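Local coordinates for hypothetical shikimate 5-dehydrogenase-like protein HI0607 (Haemophilus influenzae, PDB 1NPY) that catalyses, in vitro and with low activity, the NADP(+)-dependent oxidation of shikimate to 3-dehydroshikimate, although shikimate may not be its biological substrate, at residues Ala120-His125 with Ser141-Leu146; Met130-Val135 with Ala161-Ala166; Asp177-Val182 with Asp204-Ala209. All coordinates share one frame; numbering follows the deposited sequence.

Interaction 1 (Ala120-His125 with Ser141-Leu146)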
ATOM      1  N   ALA A 120       1.886   2.264 -22.223  1.00 18.68           N
ATOM      2  CA  ALA A 120       0.959   3.364 -21.979  1.00 17.46           C
ATOM      3  C   ALA A 120       1.623   4.489 -21.194  1.00 18.41           C
ATOM      4  O   ALA A 120       2.509   4.249 -20.376  1.00 17.84           O
ATOM      5  CB  ALA A 120      -0.241   2.840 -21.220  1.00 19.04           C
ATOM      6  N   LYS A 121       1.125   5.705 -21.397  1.00 17.06           N
ATOM      7  CA  LYS A 121       1.578   6.897 -20.698  1.00 16.89           C
ATOM      8  C   LYS A 121       0.867   6.999 -19.346  1.00 16.03           C
ATOM      9  O   LYS A 121      -0.365   6.867 -19.274  1.00 14.16           O
ATOM     10  CB  LYS A 121       1.298   8.143 -21.528  1.00 17.72           C
ATOM     11  CG  LYS A 121       2.212   8.320 -22.742  1.00 21.43           C
ATOM     12  CD  LYS A 121       1.656   9.333 -23.734  1.00 25.41           C
ATOM     13  CE  LYS A 121       1.527  10.703 -23.105  1.00 28.90           C
ATOM     14  NZ  LYS A 121       1.261  11.811 -24.072  1.00 31.26           N
ATOM     15  N   VAL A 122       1.667   7.115 -18.291  1.00 14.88           N
ATOM     16  CA  VAL A 122       1.166   7.202 -16.914  1.00 13.93           C
ATOM     17  C   VAL A 122       1.406   8.605 -16.347  1.00 13.61           C
ATOM     18  O   VAL A 122       2.463   9.179 -16.553  1.00 14.16           O
ATOM     19  CB  VAL A 122       1.903   6.201 -16.005  1.00 13.86           C
ATOM     20  CG1 VAL A 122       1.327   6.214 -14.587  1.00 14.21           C
ATOM     21  CG2 VAL A 122       1.785   4.804 -16.612  1.00 13.90           C
ATOM     22  N   ILE A 123       0.435   9.159 -15.620  1.00 12.84           N
ATOM     23  CA  ILE A 123       0.661  10.317 -14.763  1.00 12.43           C
ATOM     24  C   ILE A 123       0.267   9.986 -13.339  1.00 11.93           C
ATOM     25  O   ILE A 123      -0.842   9.510 -13.099  1.00 10.90           O
ATOM     26  CB  ILE A 123      -0.094  11.574 -15.262  1.00 12.17           C
ATOM     27  CG1 ILE A 123       0.427  11.997 -16.635  1.00 13.68           C
ATOM     28  CG2 ILE A 123       0.020  12.709 -14.237  1.00 14.59           C
ATOM     29  CD1 ILE A 123      -0.289  13.271 -17.122  1.00 14.95           C
ATOM     30  N   VAL A 124       1.206  10.170 -12.414  1.00 12.26           N
ATOM     31  CA  VAL A 124       0.977  10.049 -10.983  1.00 12.20           C
ATOM     32  C   VAL A 124       0.794  11.443 -10.373  1.00 12.83           C
ATOM     33  O   VAL A 124       1.671  12.298 -10.505  1.00 12.69           O
ATOM     34  CB  VAL A 124       2.153   9.331 -10.283  1.00 13.27           C
ATOM     35  CG1 VAL A 124       1.940   9.299  -8.791  1.00 14.30           C
ATOM     36  CG2 VAL A 124       2.344   7.901 -10.803  1.00 13.79           C
ATOM     37  N   HIS A 125      -0.363  11.704  -9.770  1.00 12.69           N
ATOM     38  CA  HIS A 125      -0.610  12.938  -9.045  1.00 12.78           C
ATOM     39  C   HIS A 125      -0.274  12.689  -7.582  1.00 13.21           C
ATOM     40  O   HIS A 125      -0.959  11.957  -6.875  1.00 14.65           O
ATOM     41  CB  HIS A 125      -2.070  13.370  -9.217  1.00 12.01           C
ATOM     42  CG  HIS A 125      -2.378  14.744  -8.711  1.00 14.09           C
ATOM     43  ND1 HIS A 125      -3.643  15.289  -8.791  1.00 14.81           N
ATOM     44  CD2 HIS A 125      -1.584  15.718  -8.210  1.00 17.53           C
ATOM     45  CE1 HIS A 125      -3.621  16.527  -8.327  1.00 14.36           C
ATOM     46  NE2 HIS A 125      -2.382  16.809  -7.957  1.00 14.21           N
ATOM     47  N   SER A 141       7.997  -2.674 -13.307  1.00 15.49           N
ATOM     48  CA  SER A 141       7.126  -3.395 -14.224  1.00 14.99           C
ATOM     49  C   SER A 141       7.379  -3.040 -15.690  1.00 14.36           C
ATOM     50  O   SER A 141       6.598  -3.434 -16.565  1.00 15.17           O
ATOM     51  CB  SER A 141       5.667  -3.108 -13.851  1.00 15.59           C
ATOM     52  OG  SER A 141       5.376  -3.642 -12.563  1.00 15.60           O
ATOM     53  N   GLY A 142       8.364  -2.185 -15.941  1.00 14.16           N
ATOM     54  CA  GLY A 142       8.810  -1.889 -17.293  1.00 15.05           C
ATOM     55  C   GLY A 142       8.179  -0.686 -17.962  1.00 15.02           C
ATOM     56  O   GLY A 142       8.275  -0.517 -19.186  1.00 15.61           O
ATOM     57  N   PHE A 143       7.543   0.174 -17.170  1.00 13.64           N
ATOM     58  CA  PHE A 143       6.906   1.363 -17.733  1.00 15.34           C
ATOM     59  C   PHE A 143       7.969   2.431 -17.829  1.00 16.00           C
ATOM     60  O   PHE A 143       8.629   2.766 -16.834  1.00 18.61           O
ATOM     61  CB  PHE A 143       5.758   1.878 -16.846  1.00 13.78           C
ATOM     62  CG  PHE A 143       4.521   1.034 -16.904  1.00 11.99           C
ATOM     63  CD1 PHE A 143       3.335   1.586 -17.354  1.00 13.74           C
ATOM     64  CD2 PHE A 143       4.511  -0.278 -16.460  1.00 11.29           C
ATOM     65  CE1 PHE A 143       2.186   0.810 -17.408  1.00 12.41           C
ATOM     66  CE2 PHE A 143       3.373  -1.072 -16.536  1.00 13.72           C
ATOM     67  CZ  PHE A 143       2.190  -0.507 -16.975  1.00 11.84           C
ATOM     68  N   GLU A 144       8.158   2.938 -19.044  1.00 17.59           N
ATOM     69  CA  GLU A 144       9.125   4.005 -19.250  1.00 17.72           C
ATOM     70  C   GLU A 144       8.455   5.366 -19.402  1.00 16.99           C
ATOM     71  O   GLU A 144       9.131   6.382 -19.281  1.00 16.81           O
ATOM     72  CB  GLU A 144      10.036   3.662 -20.438  1.00 20.28           C
ATOM     73  CG  GLU A 144      10.856   2.393 -20.248  1.00 23.49           C
ATOM     74  CD  GLU A 144      11.910   2.469 -19.147  1.00 33.22           C
ATOM     75  OE1 GLU A 144      12.722   1.519 -19.075  1.00 40.50           O
ATOM     76  OE2 GLU A 144      11.963   3.422 -18.327  1.00 37.89           O
ATOM     77  N   LYS A 145       7.140   5.422 -19.600  1.00 15.33           N
ATOM     78  CA  LYS A 145       6.517   6.700 -19.898  1.00 16.51           C
ATOM     79  C   LYS A 145       5.635   7.104 -18.727  1.00 15.63           C
ATOM     80  O   LYS A 145       4.451   6.776 -18.705  1.00 14.23           O
ATOM     81  CB  LYS A 145       5.735   6.627 -21.200  1.00 17.30           C
ATOM     82  CG  LYS A 145       6.710   6.400 -22.347  1.00 22.94           C
ATOM     83  CD  LYS A 145       6.212   6.778 -23.728  1.00 29.86           C
ATOM     84  CE  LYS A 145       7.099   6.113 -24.779  1.00 32.67           C
ATOM     85  NZ  LYS A 145       8.421   5.638 -24.236  1.00 38.65           N
ATOM     86  N   LEU A 146       6.247   7.775 -17.761  1.00 13.93           N
ATOM     87  CA  LEU A 146       5.558   8.187 -16.539  1.00 13.76           C
ATOM     88  C   LEU A 146       5.990   9.583 -16.123  1.00 14.22           C
ATOM     89  O   LEU A 146       7.162   9.957 -16.209  1.00 15.20           O
ATOM     90  CB  LEU A 146       5.802   7.166 -15.419  1.00 13.50           C
ATOM     91  CG  LEU A 146       5.028   7.340 -14.109  1.00 11.26           C
ATOM     92  CD1 LEU A 146       4.839   5.973 -13.454  1.00 14.59           C
ATOM     93  CD2 LEU A 146       5.665   8.295 -13.107  1.00 10.83           C
TER
HETATM   94  O   HOH W   1       5.067   3.459 -19.803  1.00 16.19           O

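Interaction 2 (Met130-Val135 with Ala161-Ala166)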
ATOM      1  N   MET A 130       1.843   7.044  -0.795  1.00 17.55           N
ATOM      2  CA  MET A 130       2.167   5.845  -1.540  1.00 16.09           C
ATOM      3  C   MET A 130       2.882   6.184  -2.830  1.00 13.13           C
ATOM      4  O   MET A 130       3.075   5.287  -3.631  1.00 12.14           O
ATOM      5  CB  MET A 130       0.824   5.188  -1.839  1.00 17.05           C
ATOM      6  CG  MET A 130       0.216   4.636  -0.603  1.00 22.09           C
ATOM      7  SD  MET A 130       0.868   2.969  -0.649  1.00 28.52           S
ATOM      8  CE  MET A 130      -0.481   2.270  -1.423  1.00 29.33           C
ATOM      9  N   ALA A 131       3.211   7.455  -3.078  1.00 12.87           N
ATOM     10  CA  ALA A 131       3.800   7.846  -4.361  1.00 12.90           C
ATOM     11  C   ALA A 131       5.025   7.025  -4.714  1.00 12.79           C
ATOM     12  O   ALA A 131       5.166   6.522  -5.830  1.00 11.49           O
ATOM     13  CB  ALA A 131       4.174   9.311  -4.358  1.00 14.06           C
ATOM     14  N   LYS A 132       5.938   6.904  -3.754  1.00 12.52           N
ATOM     15  CA  LYS A 132       7.180   6.210  -4.051  1.00 14.30           C
ATOM     16  C   LYS A 132       6.930   4.750  -4.427  1.00 13.51           C
ATOM     17  O   LYS A 132       7.433   4.281  -5.442  1.00 13.43           O
ATOM     18  CB  LYS A 132       8.138   6.407  -2.869  1.00 15.43           C
ATOM     19  CG  LYS A 132       9.600   6.281  -3.174  1.00 19.10           C
ATOM     20  CD  LYS A 132      10.368   6.584  -1.876  1.00 19.84           C
ATOM     21  CE  LYS A 132      11.852   6.389  -2.038  1.00 22.64           C
ATOM     22  NZ  LYS A 132      12.479   6.791  -0.749  1.00 22.38           N
ATOM     23  N   ALA A 133       6.078   4.050  -3.683  1.00 12.24           N
ATOM     24  CA  ALA A 133       5.700   2.668  -3.965  1.00 12.32           C
ATOM     25  C   ALA A 133       5.047   2.539  -5.337  1.00 12.11           C
ATOM     26  O   ALA A 133       5.414   1.670  -6.109  1.00 11.48           O
ATOM     27  CB  ALA A 133       4.742   2.144  -2.919  1.00 12.91           C
ATOM     28  N   VAL A 134       4.147   3.451  -5.677  1.00 10.63           N
ATOM     29  CA  VAL A 134       3.529   3.467  -6.998  1.00 10.05           C
ATOM     30  C   VAL A 134       4.549   3.666  -8.128  1.00 11.18           C
ATOM     31  O   VAL A 134       4.585   2.881  -9.087  1.00 10.74           O
ATOM     32  CB  VAL A 134       2.403   4.530  -7.029  1.00 11.00           C
ATOM     33  CG1 VAL A 134       1.992   4.766  -8.472  1.00 12.23           C
ATOM     34  CG2 VAL A 134       1.243   4.069  -6.115  1.00  9.97           C
ATOM     35  N   VAL A 135       5.374   4.704  -8.017  1.00 10.65           N
ATOM     36  CA  VAL A 135       6.346   5.035  -9.046  1.00 11.38           C
ATOM     37  C   VAL A 135       7.319   3.877  -9.246  1.00 12.36           C
ATOM     38  O   VAL A 135       7.642   3.506 -10.382  1.00 12.38           O
ATOM     39  CB  VAL A 135       7.058   6.356  -8.745  1.00 12.10           C
ATOM     40  CG1 VAL A 135       8.183   6.626  -9.748  1.00 13.76           C
ATOM     41  CG2 VAL A 135       6.049   7.483  -8.779  1.00 10.95           C
ATOM     42  N   ALA A 161      13.744  12.086 -10.703  1.00 18.82           N
ATOM     43  CA  ALA A 161      15.174  11.840 -10.921  1.00 19.09           C
ATOM     44  C   ALA A 161      15.594  10.472 -10.412  1.00 18.75           C
ATOM     45  O   ALA A 161      16.316   9.734 -11.087  1.00 18.78           O
ATOM     46  CB  ALA A 161      16.011  12.935 -10.265  1.00 19.24           C
ATOM     47  N   LEU A 162      15.008  10.056  -9.295  1.00 20.21           N
ATOM     48  CA  LEU A 162      15.425   8.813  -8.647  1.00 20.92           C
ATOM     49  C   LEU A 162      15.014   7.623  -9.491  1.00 20.83           C
ATOM     50  O   LEU A 162      15.752   6.641  -9.615  1.00 20.73           O
ATOM     51  CB  LEU A 162      14.828   8.730  -7.236  1.00 21.39           C
ATOM     52  CG  LEU A 162      15.257   7.590  -6.315  1.00 24.19           C
ATOM     53  CD1 LEU A 162      16.692   7.773  -5.902  1.00 24.58           C
ATOM     54  CD2 LEU A 162      14.391   7.550  -5.074  1.00 25.56           C
ATOM     55  N   TYR A 163      13.809   7.698 -10.052  1.00 19.43           N
ATOM     56  CA  TYR A 163      13.296   6.625 -10.897  1.00 19.23           C
ATOM     57  C   TYR A 163      13.413   6.863 -12.404  1.00 19.01           C
ATOM     58  O   TYR A 163      12.919   6.055 -13.183  1.00 20.84           O
ATOM     59  CB  TYR A 163      11.860   6.263 -10.490  1.00 17.74           C
ATOM     60  CG  TYR A 163      11.828   5.727  -9.080  1.00 15.66           C
ATOM     61  CD1 TYR A 163      12.213   4.432  -8.806  1.00 13.30           C
ATOM     62  CD2 TYR A 163      11.500   6.539  -8.023  1.00 14.27           C
ATOM     63  CE1 TYR A 163      12.222   3.936  -7.521  1.00 14.67           C
ATOM     64  CE2 TYR A 163      11.508   6.065  -6.732  1.00 14.84           C
ATOM     65  CZ  TYR A 163      11.866   4.759  -6.488  1.00 14.00           C
ATOM     66  OH  TYR A 163      11.874   4.294  -5.194  1.00 19.39           O
ATOM     67  N   GLY A 164      14.134   7.891 -12.844  1.00 20.03           N
ATOM     68  CA  GLY A 164      14.329   8.122 -14.266  1.00 20.41           C
ATOM     69  C   GLY A 164      13.099   8.516 -15.057  1.00 20.09           C
ATOM     70  O   GLY A 164      12.917   8.143 -16.214  1.00 20.40           O
ATOM     71  N   TYR A 165      12.229   9.267 -14.397  1.00 19.24           N
ATOM     72  CA  TYR A 165      11.011   9.779 -15.000  1.00 18.82           C
ATOM     73  C   TYR A 165      11.043  11.299 -15.090  1.00 19.28           C
ATOM     74  O   TYR A 165      12.067  11.919 -14.822  1.00 21.65           O
ATOM     75  CB  TYR A 165       9.856   9.301 -14.122  1.00 17.53           C
ATOM     76  CG  TYR A 165       9.522   7.837 -14.251  1.00 15.62           C
ATOM     77  CD1 TYR A 165       9.492   7.190 -15.490  1.00 15.89           C
ATOM     78  CD2 TYR A 165       9.156   7.113 -13.122  1.00 16.88           C
ATOM     79  CE1 TYR A 165       9.109   5.856 -15.588  1.00 14.82           C
ATOM     80  CE2 TYR A 165       8.764   5.790 -13.209  1.00 16.43           C
ATOM     81  CZ  TYR A 165       8.762   5.166 -14.426  1.00 14.71           C
ATOM     82  OH  TYR A 165       8.299   3.871 -14.464  1.00 16.30           O
ATOM     83  N   ALA A 166       9.932  11.932 -15.447  1.00 18.73           N
ATOM     84  CA  ALA A 166       9.900  13.384 -15.519  1.00 18.43           C
ATOM     85  C   ALA A 166       8.895  13.948 -14.524  1.00 18.06           C
ATOM     86  O   ALA A 166       7.927  13.273 -14.164  1.00 16.88           O
ATOM     87  CB  ALA A 166       9.577  13.814 -16.947  1.00 18.04           C
TER

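Interaction 3 (Asp177-Val182 with Asp204-Ala209)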
ATOM      1  N   ASP A 177      -2.726   7.790 -20.521  1.00 15.71           N
ATOM      2  CA  ASP A 177      -3.634   6.655 -20.555  1.00 15.56           C
ATOM      3  C   ASP A 177      -4.042   6.139 -19.189  1.00 14.41           C
ATOM      4  O   ASP A 177      -5.131   5.598 -19.015  1.00 13.70           O
ATOM      5  CB  ASP A 177      -2.936   5.532 -21.314  1.00 15.67           C
ATOM      6  CG  ASP A 177      -2.503   5.992 -22.674  1.00 19.71           C
ATOM      7  OD1 ASP A 177      -3.412   6.425 -23.408  1.00 22.87           O
ATOM      8  OD2 ASP A 177      -1.317   5.998 -23.058  1.00 19.60           O
ATOM      9  N   ILE A 178      -3.129   6.258 -18.232  1.00 12.55           N
ATOM     10  CA  ILE A 178      -3.287   5.756 -16.879  1.00 11.97           C
ATOM     11  C   ILE A 178      -3.086   6.929 -15.923  1.00 11.84           C
ATOM     12  O   ILE A 178      -2.003   7.517 -15.847  1.00 11.40           O
ATOM     13  CB  ILE A 178      -2.301   4.610 -16.575  1.00 12.68           C
ATOM     14  CG1 ILE A 178      -2.531   3.428 -17.527  1.00 12.36           C
ATOM     15  CG2 ILE A 178      -2.440   4.119 -15.159  1.00 13.02           C
ATOM     16  CD1 ILE A 178      -1.442   2.339 -17.471  1.00 15.12           C
ATOM     17  N   LEU A 179      -4.139   7.250 -15.180  1.00  9.62           N
ATOM     18  CA  LEU A 179      -4.093   8.299 -14.171  1.00 10.15           C
ATOM     19  C   LEU A 179      -4.100   7.699 -12.774  1.00  8.20           C
ATOM     20  O   LEU A 179      -4.977   6.903 -12.441  1.00  9.60           O
ATOM     21  CB  LEU A 179      -5.302   9.220 -14.304  1.00  9.10           C
ATOM     22  CG  LEU A 179      -5.519   9.703 -15.738  1.00 12.22           C
ATOM     23  CD1 LEU A 179      -6.782  10.556 -15.740  1.00 12.97           C
ATOM     24  CD2 LEU A 179      -4.352  10.542 -16.226  1.00 13.12           C
ATOM     25  N   VAL A 180      -3.090   8.031 -11.980  1.00  8.44           N
ATOM     26  CA  VAL A 180      -2.993   7.485 -10.634  1.00  8.72           C
ATOM     27  C   VAL A 180      -3.028   8.630  -9.631  1.00  8.00           C
ATOM     28  O   VAL A 180      -2.226   9.564  -9.699  1.00  8.93           O
ATOM     29  CB  VAL A 180      -1.689   6.671 -10.394  1.00  9.20           C
ATOM     30  CG1 VAL A 180      -1.757   5.920  -9.097  1.00 10.61           C
ATOM     31  CG2 VAL A 180      -1.354   5.756 -11.547  1.00 10.89           C
ATOM     32  N   ASN A 181      -3.923   8.533  -8.653  1.00  7.98           N
ATOM     33  CA  ASN A 181      -3.978   9.521  -7.591  1.00  8.84           C
ATOM     34  C   ASN A 181      -3.326   8.941  -6.333  1.00  9.81           C
ATOM     35  O   ASN A 181      -3.749   7.878  -5.839  1.00  9.85           O
ATOM     36  CB  ASN A 181      -5.406   9.921  -7.229  1.00 10.15           C
ATOM     37  CG  ASN A 181      -5.429  10.880  -6.045  1.00  9.64           C
ATOM     38  OD1 ASN A 181      -4.735  11.892  -6.075  1.00 12.04           O
ATOM     39  ND2 ASN A 181      -6.202  10.580  -5.024  1.00  8.81           N
ATOM     40  N   VAL A 182      -2.303   9.650  -5.858  1.00 10.88           N
ATOM     41  CA  VAL A 182      -1.645   9.370  -4.591  1.00 12.01           C
ATOM     42  C   VAL A 182      -1.636  10.599  -3.663  1.00 13.03           C
ATOM     43  O   VAL A 182      -0.823  10.717  -2.739  1.00 13.82           O
ATOM     44  CB  VAL A 182      -0.207   8.827  -4.758  1.00 12.47           C
ATOM     45  CG1 VAL A 182      -0.221   7.495  -5.474  1.00 14.53           C
ATOM     46  CG2 VAL A 182       0.745   9.812  -5.454  1.00 14.58           C
ATOM     47  N   ASP A 204     -11.542  11.760 -19.273  1.00 16.67           N
ATOM     48  CA  ASP A 204     -12.225  11.381 -20.515  1.00 18.04           C
ATOM     49  C   ASP A 204     -11.255  10.758 -21.516  1.00 17.72           C
ATOM     50  O   ASP A 204     -11.639   9.883 -22.297  1.00 16.76           O
ATOM     51  CB  ASP A 204     -12.824  12.603 -21.214  1.00 18.61           C
ATOM     52  CG  ASP A 204     -14.075  13.161 -20.558  1.00 22.37           C
ATOM     53  OD1 ASP A 204     -14.737  12.468 -19.765  1.00 23.99           O
ATOM     54  OD2 ASP A 204     -14.489  14.310 -20.838  1.00 26.23           O
ATOM     55  N   ASN A 205     -10.047  11.317 -21.542  1.00 17.80           N
ATOM     56  CA  ASN A 205      -9.014  10.944 -22.506  1.00 19.56           C
ATOM     57  C   ASN A 205      -8.134   9.782 -22.053  1.00 19.40           C
ATOM     58  O   ASN A 205      -7.283   9.295 -22.808  1.00 21.21           O
ATOM     59  CB  ASN A 205      -8.158  12.165 -22.811  1.00 20.54           C
ATOM     60  CG  ASN A 205      -8.910  13.182 -23.630  1.00 26.41           C
ATOM     61  OD1 ASN A 205      -8.812  14.384 -23.390  1.00 35.39           O
ATOM     62  ND2 ASN A 205      -9.705  12.698 -24.574  1.00 29.90           N
ATOM     63  N   ALA A 206      -8.355   9.323 -20.826  1.00 17.06           N
ATOM     64  CA  ALA A 206      -7.565   8.240 -20.263  1.00 16.35           C
ATOM     65  C   ALA A 206      -8.332   6.940 -20.448  1.00 16.10           C
ATOM     66  O   ALA A 206      -9.495   6.957 -20.857  1.00 16.73           O
ATOM     67  CB  ALA A 206      -7.293   8.549 -18.781  1.00 16.13           C
ATOM     68  N   SER A 207      -7.685   5.812 -20.170  1.00 15.49           N
ATOM     69  CA  SER A 207      -8.338   4.505 -20.203  1.00 16.07           C
ATOM     70  C   SER A 207      -8.458   3.877 -18.814  1.00 14.64           C
ATOM     71  O   SER A 207      -9.308   3.012 -18.606  1.00 13.00           O
ATOM     72  CB  SER A 207      -7.663   3.593 -21.230  1.00 17.88           C
ATOM     73  OG  SER A 207      -6.318   3.376 -20.876  1.00 22.02           O
ATOM     74  N   VAL A 208      -7.621   4.306 -17.872  1.00 12.77           N
ATOM     75  CA  VAL A 208      -7.540   3.686 -16.547  1.00 12.93           C
ATOM     76  C   VAL A 208      -7.424   4.745 -15.442  1.00 12.92           C
ATOM     77  O   VAL A 208      -6.594   5.644 -15.563  1.00 12.77           O
ATOM     78  CB  VAL A 208      -6.300   2.779 -16.389  1.00 13.10           C
ATOM     79  CG1 VAL A 208      -6.310   2.147 -15.025  1.00 12.59           C
ATOM     80  CG2 VAL A 208      -6.272   1.673 -17.448  1.00 14.62           C
ATOM     81  N   ALA A 209      -8.268   4.627 -14.414  1.00 12.46           N
ATOM     82  CA  ALA A 209      -8.233   5.512 -13.250  1.00 11.34           C
ATOM     83  C   ALA A 209      -7.902   4.702 -12.001  1.00 10.18           C
ATOM     84  O   ALA A 209      -8.665   3.812 -11.648  1.00 10.62           O
ATOM     85  CB  ALA A 209      -9.574   6.213 -13.084  1.00 11.26           C
TER
HETATM   86  O   HOH W   2      -6.214   6.311 -22.932  1.00 28.78           O

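Interaction 1 (Ala120-His125 with Ser141-Leu146)
Val122 is central to this contact, meeting Leu146 with one methyl and Phe143 with the other. Its CG1, anti to the backbone N (chi1 -176°), lies 3.7 Å from CD1 of Leu146, while CG2, beside the backbone N, comes within 3.6 Å of CD1 of Phe143. The valine and phenylalanine side chains cross at about a right angle, the methyl reaching the ring obliquely at its CD1-CE1 side. Further along the strand, CG2 of Val124 reaches CD2 of Leu146 at 4.1 Å, so the two leucine methyls span Val122 and Val124.

Beneath these side chains the backbones pair in parallel, Val122 beside Leu146. Val122 N donates to Lys145 O at 2.8 Å in a nearly straight bond, 167° at the hydrogen. A CA-H...O contact from Leu146 CA to Val122 O, 3.3 Å long, follows one step further on. A water accepts from Lys145 N at 2.9 Å and lies 2.7 Å from Ala120 O, linking the two segments. Lys121 and Lys145 bring only the aliphatic roots of their side chains together, and their ends lead away.

What positions the second segment is the end of helix 131-140. Gly142 closes it in a Schellman motif with positive phi (94°), turning the chain so that CB of Phe143 is directed toward segment 120-125.

With helix 131-140 between them, the segments belong to the beta-alpha-beta crossover that opens the Rossmann-type nucleotide-binding domain. Phe143 packs edge-to-face with Phe138 and touches Ile111 of helix 102-113, Leu146 also lies on Phe138, and Val124 rests on Val134. On its other edge strand 122-125 is bonded to strand 178-181, so it is an inner strand of the parallel sheet, between 146-149 and 178-181.

Interaction 2 (Met130-Val135 with Ala161-Ala166)
Val135 and Tyr163 have the most surface buried here, with Lys132 next. CG1 of Val135, anti to the backbone N (chi1 174°), touches both tyrosines. It lies 3.7 Å from CD2 of Tyr163, which it approaches obliquely, and 3.5 Å from CD2 of Tyr165, where it sits at the ring edge near the ring plane. The same edge of Tyr165 also faces the carbonyl oxygen of Val135, 3.8 Å from CE2.

One helical turn earlier, Lys132 crosses Tyr163 at about a right angle. Its CG is 3.6 Å from the phenolic OH, and the extended chain carries CE to 4.1 Å from CD2 of Leu162. This joins the first turns of helix 131-140 to the end of helix 153-163, where Gly164 forms a Schellman motif and separates the two tyrosines.

The contact is mostly apolar, with no polar bond between the segments; the Tyr163 hydroxyl meets the Lys132 methylenes by van der Waals contact. Tyr163 OH instead bonds to Ala83 O, Tyr165 OH to Phe143 O and Lys132 NZ weakly to Ile84 O. These bonds imply rings anchored at their hydroxyls while their carbon flanks pack against the helix.

Interaction 3 (Asp177-Val182 with Asp204-Ala209)
Strands 178-181 and 208-211 run parallel, with Ile178 beside Val208 and Leu179 beside Ala209. Leu179 N donates to Val208 O at 3.0 Å, an almost straight bond of 175° at the hydrogen. Asp177 O takes Val208 N at 3.0 Å, which with the Leu179 bond makes the Ile178-Val208 bridge, and also Ser207 N at 2.8 Å. The Val208 bond is the more bent at the hydrogen, 142°, although its donor lies nearly along the C=O axis. Ser207 OG, held by chi1 of 62° between its own backbone N and carbonyl carbon, stands 3.1 Å from the same oxygen.

Side chains meet on both faces. Ile178 and Val208 lie side by side, pointing the same way, with CG1 of the isoleucine 4.0 Å from CB of the valine. On the other face CD1 of Leu179 touches CB of Ala206 at 3.7 Å. A water donates to both Asp177 OD1 and Asn205 O, while Asp177 OD2 accepts from Lys121 N.

This is the closing step of a beta-alpha-beta unit through helix 200-205. Two amides gripping one carbonyl probably fix where the incoming chain enters the sheet, and the apolar contacts that follow imply strand pairing within a hydrophobic core.

Overall arrangement
All three interactions belong to the nucleotide-binding domain. Interactions 1 and 3 are neighbouring steps of its parallel sheet, their centres about 10 Å apart; Lys121 O and Asp177 N, 2.8 Å apart, and His125 N and Val180 O, also 2.8 Å apart, join them. Interaction 2 lies over one face: Val134 CG1 packs 3.9 Å from Val124 CG2, and Ala131 CB is 3.6 Å from Val182 CG2 of interaction 3. Tyr165 CB, 3.5 Å from Leu146 O, also packs it against interaction 1. Strand 122-125 leads into the glycine-rich turn Gly126-Met130, inferred by similarity to bind NADP(+); Lys132 is about 9 Å, between side chains, from Asp103, the inferred substrate-binding residue.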